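Local coordinates for putative NADPH-dependent oxidoreductase (Desulfitobacterium hafniense DCB-2, PDB 3DB2), which probably catalyses NADPH-dependent oxidation or reduction of a substrate, as a two-domain Rossmann-fold dehydrogenase of the GFO/IDH/MocA family, at the interface of chains A and B. Numbering follows the deposited sequence. Chains: chain A/B, putative NADPH-dependent oxidoreductase.

Contact 1: the interface of chains A and B. Residues chain A 199, 201, 220-222, 226, 228, 346; chain B 203-205.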
ATOM      1  N   ARG A 199      16.347   5.086  -3.246  1.00 15.09           N
ATOM      2  CA  ARG A 199      16.413   3.701  -3.676  1.00 12.89           C
ATOM      3  C   ARG A 199      15.014   3.101  -3.830  1.00 14.66           C
ATOM      4  O   ARG A 199      13.998   3.577  -3.277  1.00 16.80           O
ATOM      5  CB  ARG A 199      17.202   2.807  -2.714  1.00 19.88           C
ATOM      6  CG  ARG A 199      16.614   2.686  -1.306  1.00 19.49           C
ATOM      7  CD  ARG A 199      17.634   1.975  -0.383  1.00 23.51           C
ATOM      8  NE  ARG A 199      18.838   2.830  -0.401  1.00 18.07           N
ATOM      9  CZ  ARG A 199      18.951   3.931   0.306  1.00 18.41           C
ATOM     10  NH1 ARG A 199      17.994   4.344   1.143  1.00 18.34           N
ATOM     11  NH2 ARG A 199      20.099   4.590   0.134  1.00 24.40           N
ATOM     12  N   PHE A 201      12.751  -0.812  -4.563  1.00 11.44           N
ATOM     13  CA  PHE A 201      12.641  -2.265  -4.681  1.00 13.85           C
ATOM     14  C   PHE A 201      11.288  -2.543  -5.366  1.00 13.53           C
ATOM     15  O   PHE A 201      10.266  -1.955  -5.027  1.00 15.50           O
ATOM     16  CB  PHE A 201      12.812  -3.037  -3.371  1.00 13.23           C
ATOM     17  CG  PHE A 201      12.726  -4.536  -3.613  1.00 16.23           C
ATOM     18  CD1 PHE A 201      13.896  -5.224  -3.925  1.00 16.49           C
ATOM     19  CD2 PHE A 201      11.551  -5.266  -3.572  1.00 16.45           C
ATOM     20  CE1 PHE A 201      13.866  -6.585  -4.199  1.00 13.46           C
ATOM     21  CE2 PHE A 201      11.518  -6.624  -3.827  1.00 14.67           C
ATOM     22  CZ  PHE A 201      12.687  -7.285  -4.140  1.00 12.60           C
ATOM     23  N   LEU A 220       8.526  -0.490  -3.524  1.00 13.05           N
ATOM     24  CA  LEU A 220       8.917   0.256  -2.330  1.00 15.39           C
ATOM     25  C   LEU A 220      10.007   1.276  -2.695  1.00 15.06           C
ATOM     26  O   LEU A 220      10.914   1.032  -3.475  1.00 14.99           O
ATOM     27  CB  LEU A 220       9.436  -0.659  -1.235  1.00 13.95           C
ATOM     28  CG  LEU A 220       8.455  -1.721  -0.753  1.00 11.82           C
ATOM     29  CD1 LEU A 220       9.080  -2.467   0.432  1.00 20.22           C
ATOM     30  CD2 LEU A 220       7.103  -1.140  -0.394  1.00 14.07           C
ATOM     31  N   LEU A 221       9.907   2.431  -2.081  1.00 14.50           N
ATOM     32  CA  LEU A 221      10.818   3.548  -2.191  0.50 15.34           C
ATOM     33  C   LEU A 221      11.302   3.991  -0.815  1.00 15.76           C
ATOM     34  O   LEU A 221      10.553   4.018   0.152  1.00 14.34           O
ATOM     35  CB  LEU A 221      10.133   4.726  -2.896  0.50 16.81           C
ATOM     36  CG  LEU A 221       9.277   4.350  -4.113  0.50 16.95           C
ATOM     37  CD1 LEU A 221       7.976   5.135  -4.116  0.50 21.69           C
ATOM     38  CD2 LEU A 221      10.051   4.593  -5.390  0.50 20.75           C
ATOM     39  N   GLU A 222      12.573   4.347  -0.720  1.00 18.86           N
ATOM     40  CA  GLU A 222      13.120   5.061   0.436  1.00 15.42           C
ATOM     41  C   GLU A 222      13.625   6.408  -0.083  1.00 16.36           C
ATOM     42  O   GLU A 222      14.325   6.399  -1.111  1.00 17.33           O
ATOM     43  CB  GLU A 222      14.267   4.369   1.129  1.00 22.02           C
ATOM     44  CG  GLU A 222      13.881   3.130   1.901  1.00 30.53           C
ATOM     45  CD  GLU A 222      14.938   2.794   2.949  1.00 30.08           C
ATOM     46  OE1 GLU A 222      16.132   2.720   2.614  1.00 24.86           O
ATOM     47  OE2 GLU A 222      14.550   2.592   4.115  1.00 28.12           O
ATOM     48  N   GLY A 226      14.998   9.561   4.437  1.00 21.12           N
ATOM     49  CA  GLY A 226      14.597   8.468   5.288  1.00 20.08           C
ATOM     50  C   GLY A 226      13.136   8.078   5.246  1.00 18.49           C
ATOM     51  O   GLY A 226      12.781   7.006   5.717  1.00 16.73           O
ATOM     52  N   GLN A 228       9.443   6.944   3.657  1.00 15.14           N
ATOM     53  CA  GLN A 228       9.239   5.771   2.820  1.00 12.91           C
ATOM     54  C   GLN A 228       7.944   5.844   2.023  1.00 12.45           C
ATOM     55  O   GLN A 228       7.030   6.554   2.444  1.00 14.43           O
ATOM     56  CB  GLN A 228       9.159   4.518   3.676  1.00 16.26           C
ATOM     57  CG  GLN A 228      10.450   4.188   4.379  1.00 22.41           C
ATOM     58  CD  GLN A 228      10.433   2.938   5.221  1.00 27.92           C
ATOM     59  OE1 GLN A 228      11.017   2.921   6.315  1.00 20.46           O
ATOM     60  NE2 GLN A 228       9.810   1.873   4.722  1.00 20.12           N
ATOM     61  N   PRO A 346      17.309  -4.431  -4.256  1.00 17.07           N
ATOM     62  CA  PRO A 346      17.080  -2.984  -4.240  1.00 16.00           C
ATOM     63  C   PRO A 346      18.139  -2.261  -5.082  1.00 19.19           C
ATOM     64  O   PRO A 346      19.289  -2.701  -5.218  1.00 17.56           O
ATOM     65  CB  PRO A 346      17.269  -2.576  -2.786  1.00 19.19           C
ATOM     66  CG  PRO A 346      18.062  -3.679  -2.192  1.00 19.67           C
ATOM     67  CD  PRO A 346      17.664  -4.939  -2.925  1.00 17.89           C
TER
ATOM     68  N   PHE B 203      11.551  -2.531   3.795  1.00 14.93           N
ATOM     69  CA  PHE B 203      12.251  -1.323   4.214  1.00 12.87           C
ATOM     70  C   PHE B 203      11.678  -0.921   5.581  1.00 16.77           C
ATOM     71  O   PHE B 203      10.445  -0.851   5.744  1.00 15.49           O
ATOM     72  CB  PHE B 203      12.131  -0.185   3.250  1.00 16.09           C
ATOM     73  CG  PHE B 203      12.931  -0.231   1.950  1.00 18.95           C
ATOM     74  CD1 PHE B 203      14.256  -0.587   1.935  1.00 18.44           C
ATOM     75  CD2 PHE B 203      12.304   0.124   0.750  1.00 15.08           C
ATOM     76  CE1 PHE B 203      15.027  -0.593   0.789  1.00 16.37           C
ATOM     77  CE2 PHE B 203      13.059   0.101  -0.414  1.00 16.14           C
ATOM     78  CZ  PHE B 203      14.393  -0.265  -0.411  1.00 16.30           C
ATOM     79  N   GLY B 204      12.526  -0.644   6.566  1.00 15.48           N
ATOM     80  CA  GLY B 204      11.928  -0.179   7.826  1.00 13.03           C
ATOM     81  C   GLY B 204      12.985   0.392   8.770  1.00 14.52           C
ATOM     82  O   GLY B 204      14.156   0.025   8.671  1.00 14.01           O
ATOM     83  N   LYS B 205      12.529   1.269   9.664  1.00 13.85           N
ATOM     84  CA  LYS B 205      13.456   1.938  10.581  1.00 20.14           C
ATOM     85  C   LYS B 205      12.722   2.624  11.720  1.00 19.04           C
ATOM     86  O   LYS B 205      11.511   2.853  11.661  1.00 18.62           O
ATOM     87  CB  LYS B 205      14.260   2.997   9.811  1.00 18.64           C
ATOM     88  CG  LYS B 205      13.398   4.115   9.267  1.00 18.94           C
ATOM     89  CD  LYS B 205      14.134   5.097   8.379  1.00 25.80           C
ATOM     90  CE  LYS B 205      14.565   4.479   7.054  1.00 32.08           C
ATOM     91  NZ  LYS B 205      13.505   4.350   6.023  1.00 30.14           N
TER
HETATM   92  O   HOH W   1      15.323   0.018   5.455  1.00 20.50           O

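Contact 2: the interface of chains A and B. Residues chain A 146-148, 247-248; chain B 160, 208, 216, 236.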
ATOM      1  N   GLU A 146       4.594  15.163  11.258  1.00 19.34           N
ATOM      2  CA  GLU A 146       5.638  14.664  10.374  1.00 17.48           C
ATOM      3  C   GLU A 146       5.196  13.392   9.637  1.00 16.70           C
ATOM      4  O   GLU A 146       4.634  12.494  10.215  1.00 14.88           O
ATOM      5  CB  GLU A 146       6.922  14.303  11.088  1.00 16.31           C
ATOM      6  CG  GLU A 146       7.603  15.513  11.739  1.00 31.88           C
ATOM      7  CD  GLU A 146       8.300  16.406  10.730  1.00 32.94           C
ATOM      8  OE1 GLU A 146       8.638  15.926   9.625  1.00 48.30           O
ATOM      9  OE2 GLU A 146       8.524  17.603  11.019  1.00 44.46           O
ATOM     10  N   VAL A 147       5.513  13.354   8.355  1.00 17.07           N
ATOM     11  CA  VAL A 147       5.197  12.186   7.539  1.00 12.88           C
ATOM     12  C   VAL A 147       6.199  11.061   7.720  1.00 13.97           C
ATOM     13  O   VAL A 147       7.415  11.253   7.692  1.00 13.81           O
ATOM     14  CB  VAL A 147       5.213  12.501   6.034  1.00 15.58           C
ATOM     15  CG1 VAL A 147       4.986  11.168   5.272  1.00 13.59           C
ATOM     16  CG2 VAL A 147       4.187  13.552   5.697  1.00 19.49           C
ATOM     17  N   SER A 148       5.685   9.851   7.872  1.00 14.99           N
ATOM     18  CA  SER A 148       6.484   8.637   7.984  1.00 15.22           C
ATOM     19  C   SER A 148       6.507   7.915   6.627  1.00 16.98           C
ATOM     20  O   SER A 148       7.567   7.666   6.068  1.00 17.42           O
ATOM     21  CB  SER A 148       5.963   7.644   9.029  1.00 18.35           C
ATOM     22  OG  SER A 148       4.545   7.556   9.087  1.00 19.51           O
ATOM     23  N   GLY A 247       0.854  10.680   8.969  1.00 15.95           N
ATOM     24  CA  GLY A 247       1.493  11.760   9.701  1.00 14.28           C
ATOM     25  C   GLY A 247       1.404  11.510  11.191  1.00 17.84           C
ATOM     26  O   GLY A 247       0.575  10.673  11.598  1.00 14.56           O
ATOM     27  N   THR A 248       2.279  12.186  11.967  1.00 15.20           N
ATOM     28  CA  THR A 248       2.305  11.875  13.412  1.00 16.87           C
ATOM     29  C   THR A 248       1.106  12.470  14.128  1.00 20.04           C
ATOM     30  O   THR A 248       0.756  11.995  15.217  1.00 20.29           O
ATOM     31  CB  THR A 248       3.620  12.348  14.072  1.00 16.33           C
ATOM     32  OG1 THR A 248       3.768  13.736  13.712  1.00 19.76           O
ATOM     33  CG2 THR A 248       4.853  11.620  13.544  1.00 16.47           C
TER
ATOM     34  N   LEU B 160       5.252   6.895  19.271  1.00 22.36           N
ATOM     35  CA  LEU B 160       5.378   8.323  19.489  1.00 23.09           C
ATOM     36  C   LEU B 160       5.534   8.597  20.998  1.00 30.58           C
ATOM     37  O   LEU B 160       6.147   9.605  21.336  1.00 32.08           O
ATOM     38  CB  LEU B 160       4.171   9.064  18.937  1.00 24.30           C
ATOM     39  CG  LEU B 160       3.913   9.002  17.428  1.00 23.28           C
ATOM     40  CD1 LEU B 160       2.767   9.926  17.039  1.00 26.05           C
ATOM     41  CD2 LEU B 160       5.186   9.338  16.664  1.00 22.94           C
ATOM     42  N   TYR B 208      10.458   9.000  14.494  1.00 22.51           N
ATOM     43  CA  TYR B 208       9.653   9.860  15.353  1.00 20.18           C
ATOM     44  C   TYR B 208       9.523   9.186  16.716  1.00 22.54           C
ATOM     45  O   TYR B 208       8.471   9.161  17.336  1.00 25.68           O
ATOM     46  CB  TYR B 208       8.268  10.161  14.755  1.00 22.35           C
ATOM     47  CG  TYR B 208       8.467  10.663  13.326  1.00 22.13           C
ATOM     48  CD1 TYR B 208       9.420  11.633  13.078  1.00 22.33           C
ATOM     49  CD2 TYR B 208       7.730  10.144  12.264  1.00 18.99           C
ATOM     50  CE1 TYR B 208       9.651  12.118  11.804  1.00 22.11           C
ATOM     51  CE2 TYR B 208       7.960  10.629  11.001  1.00 22.01           C
ATOM     52  CZ  TYR B 208       8.907  11.600  10.764  1.00 23.64           C
ATOM     53  OH  TYR B 208       9.112  12.060   9.488  1.00 17.14           O
ATOM     54  N   VAL B 216       8.468   1.805  11.819  1.00 13.06           N
ATOM     55  CA  VAL B 216       7.801   1.995  10.526  1.00 14.71           C
ATOM     56  C   VAL B 216       8.377   0.993   9.533  1.00 15.08           C
ATOM     57  O   VAL B 216       9.596   0.958   9.348  1.00 14.65           O
ATOM     58  CB  VAL B 216       7.985   3.418   9.982  1.00 12.64           C
ATOM     59  CG1 VAL B 216       7.406   3.551   8.570  1.00 16.57           C
ATOM     60  CG2 VAL B 216       7.365   4.475  10.882  1.00 14.19           C
ATOM     61  N   ALA B 236       3.761   5.355  14.265  1.00 17.63           N
ATOM     62  CA  ALA B 236       4.005   6.795  14.250  1.00 19.06           C
ATOM     63  C   ALA B 236       2.857   7.603  13.683  1.00 16.24           C
ATOM     64  O   ALA B 236       3.117   8.716  13.201  1.00 16.98           O
ATOM     65  CB  ALA B 236       5.281   7.025  13.428  1.00 29.27           C
TER
HETATM   66  O   HOH W   2       4.238   9.524  10.721  1.00 21.23           O

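Contact 1: the interface of chains A and B
B:Lys205 and B:Phe203, both on strand 197-205 of chain B, reach into a surface of chain A built from strands 197-205, 216-223 and 228-234. The polar part centres on the ammonium nitrogen of B:Lys205, which three acceptors of chain A grip. B:Lys205 NZ forms a salt bridge to the carboxylate oxygen OE2 of A:Glu222 at 2.8 Å, approaching from above the carboxylate plane. B:Lys205 NZ also donates to the backbone O of A:Gly226 at 2.8 Å. A third bond runs from B:Lys205 NZ to the side-chain amide OE1 of A:Gln228 at 2.9 Å. Bends at chi3 and chi4 (69° and 79°) curl the lysine so that its tip can meet all three. The same A:Gln228 amide works in both directions: its NE2 gives a hydrogen bond to the backbone O of B:Phe203 at 3.0 Å, lying well above that carbonyl plane.

The apolar part is the B:Phe203 ring, whose residue has 107 Å² hidden by chain A. A:Glu222 CG sits over one face, offset toward the rim, 3.6 Å from the B:Phe203 ring centroid, and the carboxylate beyond it lies nearly parallel to the ring, their planes 9° apart. A:Leu220 CB touches CD2 of the ring, while the aliphatic CG and CD of A:Arg199 pack against its far end at CZ and CE1.

A same-chain salt bridge and a water hold the glutamate. A:Arg199, besides packing on the ring, braces A:Glu222: its NH1 forms a salt bridge to OE1 on the anti side, so the two oxygens meet different cations, which would favour a charged carboxylate. Water 1 lies 3.0 Å from A:Glu222 OE2 and 3.1 Å from the backbone N of B:Gly204, linking the chains.

Contact 2: the interface of chains A and B
The phenol oxygen OH of B:Tyr208 donates a short hydrogen bond, 2.6 Å, to the backbone O of A:Val147. The donor stands above the carbonyl plane, 47° out of it, although the acceptor oxygen lies at the edge of the tyrosine ring and in the plane of that ring. The backbone N of A:Ser148 borders the same edge, so the peptide joining the two residues runs past the rim of the phenol.

Packing on the ring comes from a different direction. A:Glu146 crosses B:Tyr208 at about a right angle and lays its CB over one face, 3.8 Å from the B:Tyr208 ring centroid and displaced toward the hydroxyl end. Nearer the root of the ring, the methyl CG2 of A:Thr248 meets B:Tyr208 CD2 at 3.5 Å. That methyl is anti to the carbonyl carbon of its own residue, while OG1 takes the position between the backbone N and the carbonyl carbon (chi1 52°). A:Thr248 OG1 thereby accepts the N-H of the backbone N of A:Glu146 at 3.0 Å, tying together two residues that touch the ring. The B:Leu160 methyls extend the apolar contact along A:Thr248.

Water 2 joins the chains beside the ring. The oxygen of water 2 lies 2.6 Å from the hydroxyl OG of A:Ser148. On the other chain, water 2 is 2.8 Å from the backbone O of B:Ala236, and it also meets the backbone O of A:Glu146.

In chain A the site gathers the start of strand 147-155 and the turn after strand 240-247; chain B supplies the loop residues B:Tyr208 and B:Ala236, the latter following strand 228-234, with B:Leu160 from helix 158-161.

The C-alpha centres of contact 1 and contact 2 lie about 15 Å apart on one interface, and no residue of the copies given belongs to both. Strand 197-205 of chain B enters contact 1 and leads on to the loop with the tyrosine of contact 2, while strand 216-223 contributes from chain A to the first and from chain B to the second. Contact 1 brings charged groups and a phenylalanine from strands, contact 2 a tyrosine bond, a water and packing largely from loops. With their two-fold twins they pin the interface at several points, consistent with a dimer, although the structure alone does not prove its state in solution.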